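Local coordinates for stress-induced protein 1 (Caenorhabditis elegans, PDB 4YE0) that is a small heat shock protein that probably works as a molecular chaperone, binding unfolded proteins and helping to keep them from aggregating, at residues N4-T9 with F13-D18; L27-E32 with I70-N75; H34-E39 with M80-P85. All coordinates share one frame; numbering follows the deposited sequence.

Contact 1. Residues N4-T9 with F13-D18; sequences NEVENT and FCVKLD
Asn-4 N starts the pairing with a hydrogen bond to Lys-16 O; its 2.5 Å is improbably short, and the exact length is doubtful. At Glu-5 the carbonyl O accepts Lys-16 N at 2.9 Å in a bent bond, and the same oxygen meets the CA-H of Val-15. The side chains of Glu-5 and Lys-16 run side by side, but Glu-5 OE2 and Lys-16 NZ stay 5.4 Å apart, too far for a salt bridge. Val-6 faces Val-15 as a non-hydrogen-bonded pair. Glu-7 and Cys-14 form a hydrogen-bonded pair. Glu-7 N bonds to Cys-14 O, and Cys-14 N returns a bond to Glu-7 O at 2.9 Å. Glu-7 CB and Cys-14 CB pack at 3.7 Å. Glu-7 O also lies obliquely against the ring of Phe-13, 3.3 Å from Phe-13 CD1. Asn-8 brings its amide to the edge of the Phe-13 ring, with the two planes 76° apart. Asn-8 OD1 is hydrogen-bonded to Lys-86 NZ. Val-6, Asn-8, Phe-13 and Val-15 share one face, where Phe-13 also touches Leu-61. The arrangement is an antiparallel beta hairpin at the margin of the four-stranded sheet of an alpha-crystallin domain.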
ATOM      1  N   ASN A   4      -4.196   1.178 -13.350  1.00 90.34           N
ATOM      2  CA  ASN A   4      -5.503   1.569 -13.894  1.00 89.14           C
ATOM      3  C   ASN A   4      -5.697   1.140 -15.355  1.00 92.13           C
ATOM      4  O   ASN A   4      -6.445   0.201 -15.626  1.00 96.47           O
ATOM      5  CB  ASN A   4      -5.719   3.085 -13.740  1.00 85.40           C
ATOM      6  CG  ASN A   4      -5.440   3.582 -12.329  1.00 81.95           C
ATOM      7  OD1 ASN A   4      -4.912   4.681 -12.144  1.00 79.91           O
ATOM      8  ND2 ASN A   4      -5.786   2.777 -11.328  1.00 73.23           N
ATOM      9  N   GLU A   5      -5.028   1.823 -16.285  1.00 91.60           N
ATOM     10  CA  GLU A   5      -5.113   1.508 -17.715  1.00 95.11           C
ATOM     11  C   GLU A   5      -3.809   0.905 -18.223  1.00 90.21           C
ATOM     12  O   GLU A   5      -2.744   1.498 -18.054  1.00 81.09           O
ATOM     13  CB  GLU A   5      -5.413   2.767 -18.546  1.00108.16           C
ATOM     14  CG  GLU A   5      -6.844   2.887 -19.069  1.00122.30           C
ATOM     15  CD  GLU A   5      -7.690   3.919 -18.328  1.00132.84           C
ATOM     16  OE1 GLU A   5      -8.928   3.746 -18.315  1.00129.14           O
ATOM     17  OE2 GLU A   5      -7.128   4.903 -17.800  1.00126.87           O
ATOM     18  N   VAL A   6      -3.902  -0.274 -18.834  1.00 83.44           N
ATOM     19  CA  VAL A   6      -2.845  -0.791 -19.697  1.00 81.11           C
ATOM     20  C   VAL A   6      -3.324  -0.589 -21.132  1.00 90.05           C
ATOM     21  O   VAL A   6      -4.438  -0.987 -21.481  1.00101.27           O
ATOM     22  CB  VAL A   6      -2.566  -2.290 -19.455  1.00 78.54           C
ATOM     23  CG1 VAL A   6      -1.511  -2.806 -20.428  1.00 72.97           C
ATOM     24  CG2 VAL A   6      -2.125  -2.527 -18.016  1.00 82.32           C
ATOM     25  N   GLU A   7      -2.482   0.037 -21.950  1.00 90.84           N
ATOM     26  CA  GLU A   7      -2.802   0.322 -23.347  1.00 93.39           C
ATOM     27  C   GLU A   7      -1.695  -0.259 -24.225  1.00 89.95           C
ATOM     28  O   GLU A   7      -0.523  -0.242 -23.847  1.00 93.87           O
ATOM     29  CB  GLU A   7      -2.915   1.832 -23.558  1.00 93.33           C
ATOM     30  CG  GLU A   7      -3.601   2.247 -24.850  1.00 95.93           C
ATOM     31  CD  GLU A   7      -3.053   3.551 -25.405  1.00103.16           C
ATOM     32  OE1 GLU A   7      -1.858   3.582 -25.780  1.00105.91           O
ATOM     33  OE2 GLU A   7      -3.816   4.541 -25.472  1.00103.34           O
ATOM     34  N   ASN A   8      -2.072  -0.773 -25.394  1.00 84.24           N
ATOM     35  CA  ASN A   8      -1.136  -1.513 -26.240  1.00 77.60           C
ATOM     36  C   ASN A   8      -1.629  -1.642 -27.685  1.00 76.64           C
ATOM     37  O   ASN A   8      -2.317  -2.603 -28.037  1.00 77.65           O
ATOM     38  CB  ASN A   8      -0.889  -2.901 -25.629  1.00 74.52           C
ATOM     39  CG  ASN A   8       0.196  -3.684 -26.348  1.00 72.64           C
ATOM     40  OD1 ASN A   8       0.890  -3.163 -27.222  1.00 77.10           O
ATOM     41  ND2 ASN A   8       0.351  -4.947 -25.970  1.00 76.83           N
ATOM     42  N   THR A   9      -1.266  -0.664 -28.510  1.00 74.48           N
ATOM     43  CA  THR A   9      -1.596  -0.667 -29.933  1.00 76.16           C
ATOM     44  C   THR A   9      -0.295  -0.686 -30.739  1.00 73.80           C
ATOM     45  O   THR A   9       0.787  -0.807 -30.166  1.00 75.22           O
ATOM     46  CB  THR A   9      -2.431   0.577 -30.304  1.00 80.80           C
ATOM     47  OG1 THR A   9      -1.645   1.762 -30.126  1.00 82.19           O
ATOM     48  CG2 THR A   9      -3.679   0.664 -29.431  1.00 81.78           C
ATOM     49  N   PHE A  13       2.581   2.167 -26.266  1.00 56.74           N
ATOM     50  CA  PHE A  13       2.297   1.358 -25.092  1.00 55.00           C
ATOM     51  C   PHE A  13       2.108   2.331 -23.941  1.00 57.30           C
ATOM     52  O   PHE A  13       2.814   3.334 -23.854  1.00 57.87           O
ATOM     53  CB  PHE A  13       3.460   0.413 -24.799  1.00 45.97           C
ATOM     54  CG  PHE A  13       3.219  -0.499 -23.633  1.00 54.07           C
ATOM     55  CD1 PHE A  13       2.468  -1.655 -23.787  1.00 52.20           C
ATOM     56  CD2 PHE A  13       3.744  -0.204 -22.381  1.00 54.35           C
ATOM     57  CE1 PHE A  13       2.242  -2.499 -22.715  1.00 53.20           C
ATOM     58  CE2 PHE A  13       3.522  -1.046 -21.306  1.00 53.99           C
ATOM     59  CZ  PHE A  13       2.771  -2.197 -21.473  1.00 54.08           C
ATOM     60  N   CYS A  14       1.149   2.052 -23.068  1.00 60.20           N
ATOM     61  CA  CYS A  14       0.893   2.934 -21.941  1.00 59.17           C
ATOM     62  C   CYS A  14       0.414   2.145 -20.737  1.00 57.97           C
ATOM     63  O   CYS A  14      -0.396   1.231 -20.863  1.00 60.72           O
ATOM     64  CB  CYS A  14      -0.134   4.003 -22.315  1.00 61.86           C
ATOM     65  SG  CYS A  14       0.080   5.557 -21.417  1.00 73.86           S
ATOM     66  N   VAL A  15       0.946   2.495 -19.574  1.00 58.62           N
ATOM     67  CA  VAL A  15       0.481   1.957 -18.313  1.00 53.74           C
ATOM     68  C   VAL A  15       0.182   3.144 -17.405  1.00 53.76           C
ATOM     69  O   VAL A  15       0.848   4.175 -17.493  1.00 50.32           O
ATOM     70  CB  VAL A  15       1.540   1.033 -17.682  1.00 57.47           C
ATOM     71  CG1 VAL A  15       1.173   0.685 -16.251  1.00 60.19           C
ATOM     72  CG2 VAL A  15       1.683  -0.236 -18.507  1.00 60.25           C
ATOM     73  N   LYS A  16      -0.832   3.003 -16.555  1.00 54.04           N
ATOM     74  CA  LYS A  16      -1.170   4.028 -15.569  1.00 55.52           C
ATOM     75  C   LYS A  16      -1.367   3.393 -14.200  1.00 52.43           C
ATOM     76  O   LYS A  16      -2.156   2.461 -14.066  1.00 52.81           O
ATOM     77  CB  LYS A  16      -2.435   4.775 -15.986  1.00 58.30           C
ATOM     78  CG  LYS A  16      -2.181   5.917 -16.953  1.00 60.07           C
ATOM     79  CD  LYS A  16      -3.461   6.683 -17.257  1.00 68.03           C
ATOM     80  CE  LYS A  16      -3.177   8.044 -17.879  1.00 73.97           C
ATOM     81  NZ  LYS A  16      -2.932   7.949 -19.345  1.00 80.30           N
ATOM     82  N   LEU A  17      -0.652   3.903 -13.197  1.00 50.66           N
ATOM     83  CA  LEU A  17      -0.706   3.367 -11.835  1.00 50.91           C
ATOM     84  C   LEU A  17      -1.220   4.406 -10.848  1.00 49.10           C
ATOM     85  O   LEU A  17      -0.983   5.604 -11.017  1.00 50.54           O
ATOM     86  CB  LEU A  17       0.684   2.931 -11.350  1.00 52.58           C
ATOM     87  CG  LEU A  17       1.542   1.974 -12.176  1.00 57.40           C
ATOM     88  CD1 LEU A  17       0.750   0.731 -12.543  1.00 62.85           C
ATOM     89  CD2 LEU A  17       2.097   2.662 -13.417  1.00 56.55           C
ATOM     90  N   ASP A  18      -1.898   3.927  -9.807  1.00 53.78           N
ATOM     91  CA  ASP A  18      -2.287   4.757  -8.673  1.00 58.00           C
ATOM     92  C   ASP A  18      -1.121   4.765  -7.689  1.00 57.38           C
ATOM     93  O   ASP A  18      -0.806   3.749  -7.071  1.00 58.97           O
ATOM     94  CB  ASP A  18      -3.553   4.211  -8.005  1.00 61.69           C
ATOM     95  CG  ASP A  18      -4.113   5.148  -6.940  1.00 65.77           C
ATOM     96  OD1 ASP A  18      -5.267   4.930  -6.515  1.00 74.02           O
ATOM     97  OD2 ASP A  18      -3.412   6.098  -6.527  1.00 62.04           O
TER

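Contact 2. Residues L27-E32 with I70-N75; sequences LKVNLE and IHTVIN
The hydroxyl of Thr-72 is the polar side-chain atom of this contact, and across it Thr-72 OG1 meets a methyl: Val-29 CG1 lies 4.1 Å away. That is packing, not a bond. Thr-72 CG2 packs 4.0 Å from Val-29 CG2. The two forked side chains reach toward each other, tip to tip. Val-29 has CG1 anti to its backbone N (chi1 -180°), which turns both methyls across the gap to meet the two branches of Thr-72. Here the strands come nearest: Val-29 CA and Thr-72 CA are 8.2 Å apart.

Further along, Leu-27 and Ile-74 meet through single methyls, Leu-27 CD1 to Ile-74 CD1 at 3.6 Å. The two side chains approach at a slant. Ile-74 is stretched out at chi2 (173°), and this carries CD1 to the leucine. Leu-27 CA and Ile-74 CA are 10.2 Å apart, and the longer side chains span this wider gap. Leu-27 also rests on Val-19 and Phe-22.

The backbones pair elsewhere. Lys-28 and Asn-30 bond to Glu-39 and Thr-37, while His-71 and Val-73 bond to Asp-83 and Thr-81. All four touching residues also meet a neighbouring molecule in the crystal. In small heat shock proteins the groove between these two edge strands commonly receives the I-X-I/V motif of a C-terminal extension. The contact is small, 178 Å² in all, and almost wholly apolar. This is consistent with a hydrophobic groove that such a peptide could cover.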
ATOM      1  N   LEU A  27       9.594   6.503  -4.829  1.00 38.62           N
ATOM      2  CA  LEU A  27       9.256   5.671  -5.971  1.00 36.56           C
ATOM      3  C   LEU A  27      10.460   5.369  -6.843  1.00 39.03           C
ATOM      4  O   LEU A  27      11.330   6.215  -7.035  1.00 43.95           O
ATOM      5  CB  LEU A  27       8.166   6.342  -6.799  1.00 36.26           C
ATOM      6  CG  LEU A  27       6.818   6.383  -6.081  1.00 35.93           C
ATOM      7  CD1 LEU A  27       5.944   7.473  -6.674  1.00 38.39           C
ATOM      8  CD2 LEU A  27       6.119   5.026  -6.138  1.00 34.75           C
ATOM      9  N   LYS A  28      10.489   4.144  -7.356  1.00 40.43           N
ATOM     10  CA  LYS A  28      11.537   3.662  -8.244  1.00 37.73           C
ATOM     11  C   LYS A  28      10.898   3.063  -9.480  1.00 29.04           C
ATOM     12  O   LYS A  28       9.922   2.320  -9.380  1.00 31.17           O
ATOM     13  CB  LYS A  28      12.356   2.562  -7.558  1.00 47.08           C
ATOM     14  CG  LYS A  28      13.642   3.028  -6.900  1.00 57.61           C
ATOM     15  CD  LYS A  28      14.623   1.872  -6.742  1.00 67.16           C
ATOM     16  CE  LYS A  28      16.004   2.354  -6.321  1.00 73.43           C
ATOM     17  NZ  LYS A  28      16.065   2.715  -4.877  1.00 78.12           N
ATOM     18  N   VAL A  29      11.454   3.380 -10.643  1.00 30.15           N
ATOM     19  CA  VAL A  29      11.077   2.715 -11.879  1.00 32.54           C
ATOM     20  C   VAL A  29      12.351   2.190 -12.521  1.00 32.97           C
ATOM     21  O   VAL A  29      13.276   2.952 -12.801  1.00 32.54           O
ATOM     22  CB  VAL A  29      10.342   3.656 -12.852  1.00 30.74           C
ATOM     23  CG1 VAL A  29       9.970   2.900 -14.122  1.00 29.95           C
ATOM     24  CG2 VAL A  29       9.100   4.229 -12.189  1.00 28.02           C
ATOM     25  N   ASN A  30      12.390   0.881 -12.735  1.00 32.48           N
ATOM     26  CA  ASN A  30      13.552   0.228 -13.303  1.00 33.29           C
ATOM     27  C   ASN A  30      13.175  -0.606 -14.516  1.00 29.25           C
ATOM     28  O   ASN A  30      12.081  -1.170 -14.579  1.00 32.36           O
ATOM     29  CB  ASN A  30      14.236  -0.640 -12.241  1.00 36.47           C
ATOM     30  CG  ASN A  30      14.875   0.184 -11.138  1.00 37.29           C
ATOM     31  OD1 ASN A  30      14.462   0.122  -9.982  1.00 47.34           O
ATOM     32  ND2 ASN A  30      15.885   0.966 -11.490  1.00 35.35           N
ATOM     33  N   LEU A  31      14.085  -0.653 -15.483  1.00 26.14           N
ATOM     34  CA  LEU A  31      13.953  -1.497 -16.655  1.00 28.99           C
ATOM     35  C   LEU A  31      15.114  -2.488 -16.705  1.00 32.55           C
ATOM     36  O   LEU A  31      16.271  -2.114 -16.513  1.00 29.47           O
ATOM     37  CB  LEU A  31      13.962  -0.653 -17.920  1.00 32.02           C
ATOM     38  CG  LEU A  31      13.815  -1.390 -19.249  1.00 33.00           C
ATOM     39  CD1 LEU A  31      12.509  -2.169 -19.290  1.00 34.37           C
ATOM     40  CD2 LEU A  31      13.873  -0.387 -20.388  1.00 34.86           C
ATOM     41  N   GLU A  32      14.784  -3.745 -16.980  1.00 32.93           N
ATOM     42  CA  GLU A  32      15.762  -4.818 -17.040  1.00 36.93           C
ATOM     43  C   GLU A  32      15.388  -5.702 -18.220  1.00 33.09           C
ATOM     44  O   GLU A  32      14.453  -6.485 -18.137  1.00 31.28           O
ATOM     45  CB  GLU A  32      15.725  -5.591 -15.725  1.00 43.84           C
ATOM     46  CG  GLU A  32      16.995  -6.343 -15.384  1.00 52.57           C
ATOM     47  CD  GLU A  32      16.874  -7.097 -14.071  1.00 61.22           C
ATOM     48  OE1 GLU A  32      17.703  -7.994 -13.821  1.00 64.11           O
ATOM     49  OE2 GLU A  32      15.944  -6.800 -13.291  1.00 63.23           O
ATOM     50  N   ILE A  70      11.106   5.374 -23.658  1.00 48.48           N
ATOM     51  CA  ILE A  70      10.149   5.173 -22.583  1.00 44.31           C
ATOM     52  C   ILE A  70      10.162   6.410 -21.688  1.00 42.89           C
ATOM     53  O   ILE A  70      11.230   6.960 -21.408  1.00 38.63           O
ATOM     54  CB  ILE A  70      10.476   3.896 -21.783  1.00 47.08           C
ATOM     55  CG1 ILE A  70       9.309   3.509 -20.874  1.00 50.96           C
ATOM     56  CG2 ILE A  70      11.756   4.057 -20.972  1.00 49.76           C
ATOM     57  CD1 ILE A  70       9.248   2.017 -20.618  1.00 52.89           C
ATOM     58  N   HIS A  71       8.981   6.857 -21.264  1.00 39.91           N
ATOM     59  CA  HIS A  71       8.867   8.085 -20.480  1.00 42.01           C
ATOM     60  C   HIS A  71       7.935   7.889 -19.293  1.00 36.53           C
ATOM     61  O   HIS A  71       6.842   7.340 -19.436  1.00 39.03           O
ATOM     62  CB  HIS A  71       8.365   9.224 -21.370  1.00 51.37           C
ATOM     63  CG  HIS A  71       8.663  10.588 -20.830  1.00 58.07           C
ATOM     64  ND1 HIS A  71       7.713  11.361 -20.196  1.00 60.42           N
ATOM     65  CD2 HIS A  71       9.804  11.316 -20.827  1.00 63.71           C
ATOM     66  CE1 HIS A  71       8.257  12.508 -19.829  1.00 64.80           C
ATOM     67  NE2 HIS A  71       9.525  12.505 -20.199  1.00 68.32           N
ATOM     68  N   THR A  72       8.373   8.349 -18.125  1.00 34.69           N
ATOM     69  CA  THR A  72       7.641   8.162 -16.875  1.00 38.74           C
ATOM     70  C   THR A  72       7.272   9.527 -16.302  1.00 37.59           C
ATOM     71  O   THR A  72       8.138  10.379 -16.136  1.00 36.35           O
ATOM     72  CB  THR A  72       8.519   7.400 -15.852  1.00 39.35           C
ATOM     73  OG1 THR A  72       8.876   6.115 -16.377  1.00 43.19           O
ATOM     74  CG2 THR A  72       7.804   7.212 -14.535  1.00 37.40           C
ATOM     75  N   VAL A  73       5.991   9.738 -16.011  1.00 40.83           N
ATOM     76  CA  VAL A  73       5.551  10.971 -15.347  1.00 44.98           C
ATOM     77  C   VAL A  73       4.531  10.678 -14.251  1.00 40.14           C
ATOM     78  O   VAL A  73       3.736   9.745 -14.361  1.00 44.91           O
ATOM     79  CB  VAL A  73       4.938  12.012 -16.328  1.00 49.16           C
ATOM     80  CG1 VAL A  73       5.988  12.569 -17.281  1.00 52.18           C
ATOM     81  CG2 VAL A  73       3.775  11.424 -17.103  1.00 50.32           C
ATOM     82  N   ILE A  74       4.578  11.482 -13.195  1.00 34.69           N
ATOM     83  CA  ILE A  74       3.575  11.474 -12.143  1.00 38.91           C
ATOM     84  C   ILE A  74       2.895  12.839 -12.167  1.00 47.58           C
ATOM     85  O   ILE A  74       3.577  13.861 -12.126  1.00 45.14           O
ATOM     86  CB  ILE A  74       4.211  11.265 -10.755  1.00 37.72           C
ATOM     87  CG1 ILE A  74       5.020   9.969 -10.722  1.00 36.92           C
ATOM     88  CG2 ILE A  74       3.139  11.239  -9.671  1.00 41.00           C
ATOM     89  CD1 ILE A  74       5.809   9.785  -9.444  1.00 38.19           C
ATOM     90  N   ASN A  75       1.563  12.859 -12.237  1.00 55.47           N
ATOM     91  CA  ASN A  75       0.812  14.122 -12.257  1.00 61.07           C
ATOM     92  C   ASN A  75       0.528  14.621 -10.838  1.00 59.63           C
ATOM     93  O   ASN A  75       0.981  14.022  -9.864  1.00 51.59           O
ATOM     94  CB  ASN A  75      -0.479  13.986 -13.088  1.00 61.62           C
ATOM     95  CG  ASN A  75      -1.504  13.048 -12.465  1.00 57.47           C
ATOM     96  OD1 ASN A  75      -1.425  12.704 -11.286  1.00 60.05           O
ATOM     97  ND2 ASN A  75      -2.481  12.636 -13.264  1.00 55.71           N
TER

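Contact 3. Residues H34-E39 with M80-P85; sequences HVLTIE and MTIDAP
Ile-38 and Met-80 make the tightest touch here, Ile-38 CG2 to Met-80 CE at 3.4 Å, closer than usual for two carbons. Met-80 is extended through its first two torsions and then bends at the sulfur (chi3 70°). The bend lays its methyl CE alongside the isoleucine, where Met-80 CE also lies 3.7 Å from Ile-38 CG1. The two side chains slide past each other in opposite directions.

The first torsion of Ile-38 sets CG1 beside the backbone N and against Ile-82, with Ile-38 CG1 3.8 Å from Ile-82 CD1. Its chi2 is 92°, away from a staggered value. That turn swings only the end methyl, leaving Ile-38 CD1 4.0 Å from Ile-82 CD1. Ile-82 is drawn out at chi2 (169°), which extends CD1 away from its own backbone toward the leucine and isoleucine. Ile-82 CD1 also lies 3.9 Å from Leu-36 CD2. One methyl therefore serves both inward-pointing residues, Leu-36 and Ile-38. Leu-36 CD2 also meets the second branch of the isoleucine, Ile-82 CG2, at 3.9 Å. Leu-36 and Ile-38 each approach Ile-82 tip to tip.

The short segments 35-39 and 80-85 run nearly antiparallel, their axes 11.1 Å apart at closest, the spacing of stacked sheets. Leu-36 and Ile-38 also touch Phe-59, while Met-80 and Ile-82 touch Thr-72. All four side chains of the contact are buried. The chemistry is purely apolar: interlocked methyls join the two sheets of the sandwich and depend on shape and exclusion of water rather than on polar bonds.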
ATOM      1  N   HIS A  34      13.274  -6.358 -21.081  1.00 46.78           N
ATOM      2  CA  HIS A  34      11.902  -5.905 -21.337  1.00 43.66           C
ATOM      3  C   HIS A  34      11.052  -5.870 -20.066  1.00 38.67           C
ATOM      4  O   HIS A  34       9.850  -5.603 -20.130  1.00 40.60           O
ATOM      5  CB  HIS A  34      11.232  -6.814 -22.375  1.00 47.18           C
ATOM      6  CG  HIS A  34      11.528  -6.434 -23.791  1.00 48.92           C
ATOM      7  ND1 HIS A  34      10.682  -5.643 -24.541  1.00 54.22           N
ATOM      8  CD2 HIS A  34      12.573  -6.735 -24.595  1.00 49.93           C
ATOM      9  CE1 HIS A  34      11.199  -5.472 -25.746  1.00 56.94           C
ATOM     10  NE2 HIS A  34      12.346  -6.126 -25.804  1.00 56.19           N
ATOM     11  N   VAL A  35      11.669  -6.132 -18.916  1.00 36.89           N
ATOM     12  CA  VAL A  35      10.932  -6.207 -17.658  1.00 36.40           C
ATOM     13  C   VAL A  35      10.938  -4.855 -16.934  1.00 33.60           C
ATOM     14  O   VAL A  35      11.988  -4.320 -16.579  1.00 26.40           O
ATOM     15  CB  VAL A  35      11.467  -7.338 -16.755  1.00 42.39           C
ATOM     16  CG1 VAL A  35      10.725  -7.367 -15.424  1.00 41.65           C
ATOM     17  CG2 VAL A  35      11.325  -8.679 -17.470  1.00 47.70           C
ATOM     18  N   LEU A  36       9.739  -4.319 -16.734  1.00 33.07           N
ATOM     19  CA  LEU A  36       9.538  -3.038 -16.090  1.00 31.44           C
ATOM     20  C   LEU A  36       9.053  -3.244 -14.657  1.00 27.70           C
ATOM     21  O   LEU A  36       8.047  -3.919 -14.425  1.00 34.05           O
ATOM     22  CB  LEU A  36       8.509  -2.233 -16.885  1.00 34.19           C
ATOM     23  CG  LEU A  36       8.411  -0.745 -16.572  1.00 37.12           C
ATOM     24  CD1 LEU A  36       9.689  -0.030 -16.969  1.00 37.19           C
ATOM     25  CD2 LEU A  36       7.221  -0.144 -17.300  1.00 41.82           C
ATOM     26  N   THR A  37       9.773  -2.656 -13.710  1.00 23.64           N
ATOM     27  CA  THR A  37       9.495  -2.782 -12.287  1.00 27.80           C
ATOM     28  C   THR A  37       9.230  -1.412 -11.672  1.00 31.81           C
ATOM     29  O   THR A  37      10.070  -0.521 -11.769  1.00 31.93           O
ATOM     30  CB  THR A  37      10.703  -3.420 -11.570  1.00 31.60           C
ATOM     31  OG1 THR A  37      10.986  -4.696 -12.160  1.00 36.70           O
ATOM     32  CG2 THR A  37      10.429  -3.608 -10.088  1.00 37.73           C
ATOM     33  N   ILE A  38       8.064  -1.250 -11.046  1.00 36.31           N
ATOM     34  CA  ILE A  38       7.737  -0.036 -10.306  1.00 37.28           C
ATOM     35  C   ILE A  38       7.618  -0.371  -8.828  1.00 33.69           C
ATOM     36  O   ILE A  38       6.853  -1.261  -8.450  1.00 39.27           O
ATOM     37  CB  ILE A  38       6.408   0.590 -10.769  1.00 40.75           C
ATOM     38  CG1 ILE A  38       6.434   0.852 -12.279  1.00 43.58           C
ATOM     39  CG2 ILE A  38       6.130   1.871  -9.994  1.00 40.94           C
ATOM     40  CD1 ILE A  38       5.877  -0.282 -13.111  1.00 43.76           C
ATOM     41  N   GLU A  39       8.358   0.363  -8.001  1.00 30.58           N
ATOM     42  CA  GLU A  39       8.418   0.120  -6.564  1.00 34.05           C
ATOM     43  C   GLU A  39       8.148   1.389  -5.771  1.00 35.50           C
ATOM     44  O   GLU A  39       8.585   2.475  -6.150  1.00 37.65           O
ATOM     45  CB  GLU A  39       9.801  -0.408  -6.170  1.00 39.02           C
ATOM     46  CG  GLU A  39       9.999  -1.883  -6.449  1.00 48.21           C
ATOM     47  CD  GLU A  39      11.351  -2.392  -5.983  1.00 58.66           C
ATOM     48  OE1 GLU A  39      11.795  -2.013  -4.877  1.00 61.84           O
ATOM     49  OE2 GLU A  39      11.970  -3.183  -6.723  1.00 67.45           O
ATOM     50  N   MET A  80       0.736   7.876 -11.906  1.00 51.22           N
ATOM     51  CA  MET A  80       1.917   7.705 -12.735  1.00 45.58           C
ATOM     52  C   MET A  80       1.494   7.164 -14.087  1.00 43.26           C
ATOM     53  O   MET A  80       0.675   6.249 -14.165  1.00 44.24           O
ATOM     54  CB  MET A  80       2.909   6.743 -12.084  1.00 42.79           C
ATOM     55  CG  MET A  80       4.250   6.668 -12.798  1.00 43.61           C
ATOM     56  SD  MET A  80       5.448   5.692 -11.869  1.00 48.05           S
ATOM     57  CE  MET A  80       4.718   4.097 -12.087  1.00 43.32           C
ATOM     58  N   THR A  81       2.044   7.728 -15.153  1.00 42.31           N
ATOM     59  CA  THR A  81       1.890   7.120 -16.462  1.00 45.79           C
ATOM     60  C   THR A  81       3.258   6.866 -17.081  1.00 41.94           C
ATOM     61  O   THR A  81       4.155   7.714 -17.043  1.00 37.05           O
ATOM     62  CB  THR A  81       0.960   7.918 -17.411  1.00 50.66           C
ATOM     63  OG1 THR A  81       0.937   7.287 -18.700  1.00 57.02           O
ATOM     64  CG2 THR A  81       1.411   9.343 -17.574  1.00 51.80           C
ATOM     65  N   ILE A  82       3.409   5.659 -17.610  1.00 40.64           N
ATOM     66  CA  ILE A  82       4.613   5.254 -18.294  1.00 39.67           C
ATOM     67  C   ILE A  82       4.203   4.963 -19.723  1.00 40.67           C
ATOM     68  O   ILE A  82       3.298   4.163 -19.951  1.00 44.57           O
ATOM     69  CB  ILE A  82       5.219   3.990 -17.659  1.00 40.13           C
ATOM     70  CG1 ILE A  82       5.577   4.258 -16.192  1.00 41.07           C
ATOM     71  CG2 ILE A  82       6.443   3.545 -18.448  1.00 40.17           C
ATOM     72  CD1 ILE A  82       5.929   3.016 -15.399  1.00 46.04           C
ATOM     73  N   ASP A  83       4.850   5.616 -20.682  1.00 40.40           N
ATOM     74  CA  ASP A  83       4.516   5.389 -22.082  1.00 46.91           C
ATOM     75  C   ASP A  83       5.741   5.345 -22.986  1.00 44.50           C
ATOM     76  O   ASP A  83       6.792   5.900 -22.657  1.00 47.59           O
ATOM     77  CB  ASP A  83       3.509   6.439 -22.577  1.00 54.07           C
ATOM     78  CG  ASP A  83       4.151   7.785 -22.871  1.00 60.08           C
ATOM     79  OD1 ASP A  83       3.862   8.358 -23.943  1.00 76.16           O
ATOM     80  OD2 ASP A  83       4.945   8.270 -22.041  1.00 62.13           O
ATOM     81  N   ALA A  84       5.589   4.669 -24.120  1.00 43.41           N
ATOM     82  CA  ALA A  84       6.643   4.568 -25.123  1.00 43.05           C
ATOM     83  C   ALA A  84       6.035   4.306 -26.503  1.00 41.59           C
ATOM     84  O   ALA A  84       4.992   3.662 -26.605  1.00 45.61           O
ATOM     85  CB  ALA A  84       7.607   3.453 -24.751  1.00 41.04           C
ATOM     86  N   PRO A  85       6.675   4.816 -27.569  1.00 44.70           N
ATOM     87  CA  PRO A  85       6.239   4.419 -28.910  1.00 47.76           C
ATOM     88  C   PRO A  85       6.677   2.998 -29.255  1.00 52.61           C
ATOM     89  O   PRO A  85       7.573   2.449 -28.605  1.00 54.40           O
ATOM     90  CB  PRO A  85       6.929   5.434 -29.827  1.00 45.76           C
ATOM     91  CG  PRO A  85       8.095   5.939 -29.051  1.00 44.70           C
ATOM     92  CD  PRO A  85       7.706   5.871 -27.604  1.00 44.78           C
TER

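Overall arrangement
The four-stranded sheet runs in the order 6-8, 12-18, 79-85, 71-74. The three-stranded sheet runs 27-32, 35-45, 49-60. Strand 79-85 of contact 3 lies between strand 12-18 of contact 1 and strand 71-74 of contact 2. Centres of contacts 2 and 3 are about 5 Å apart, those of 1 and 3 about 9 Å, and those of 1 and 2 about 13 Å. Along the chain contact 1 closes first; the segments of contacts 2 and 3 then alternate. All lie in the immunoglobulin-like sandwich of the alpha-crystallin domain, the part of the longer protein held by this truncated chain: contact 1 within one sheet, contact 3 in the core, contact 2 at the groove between edge strands.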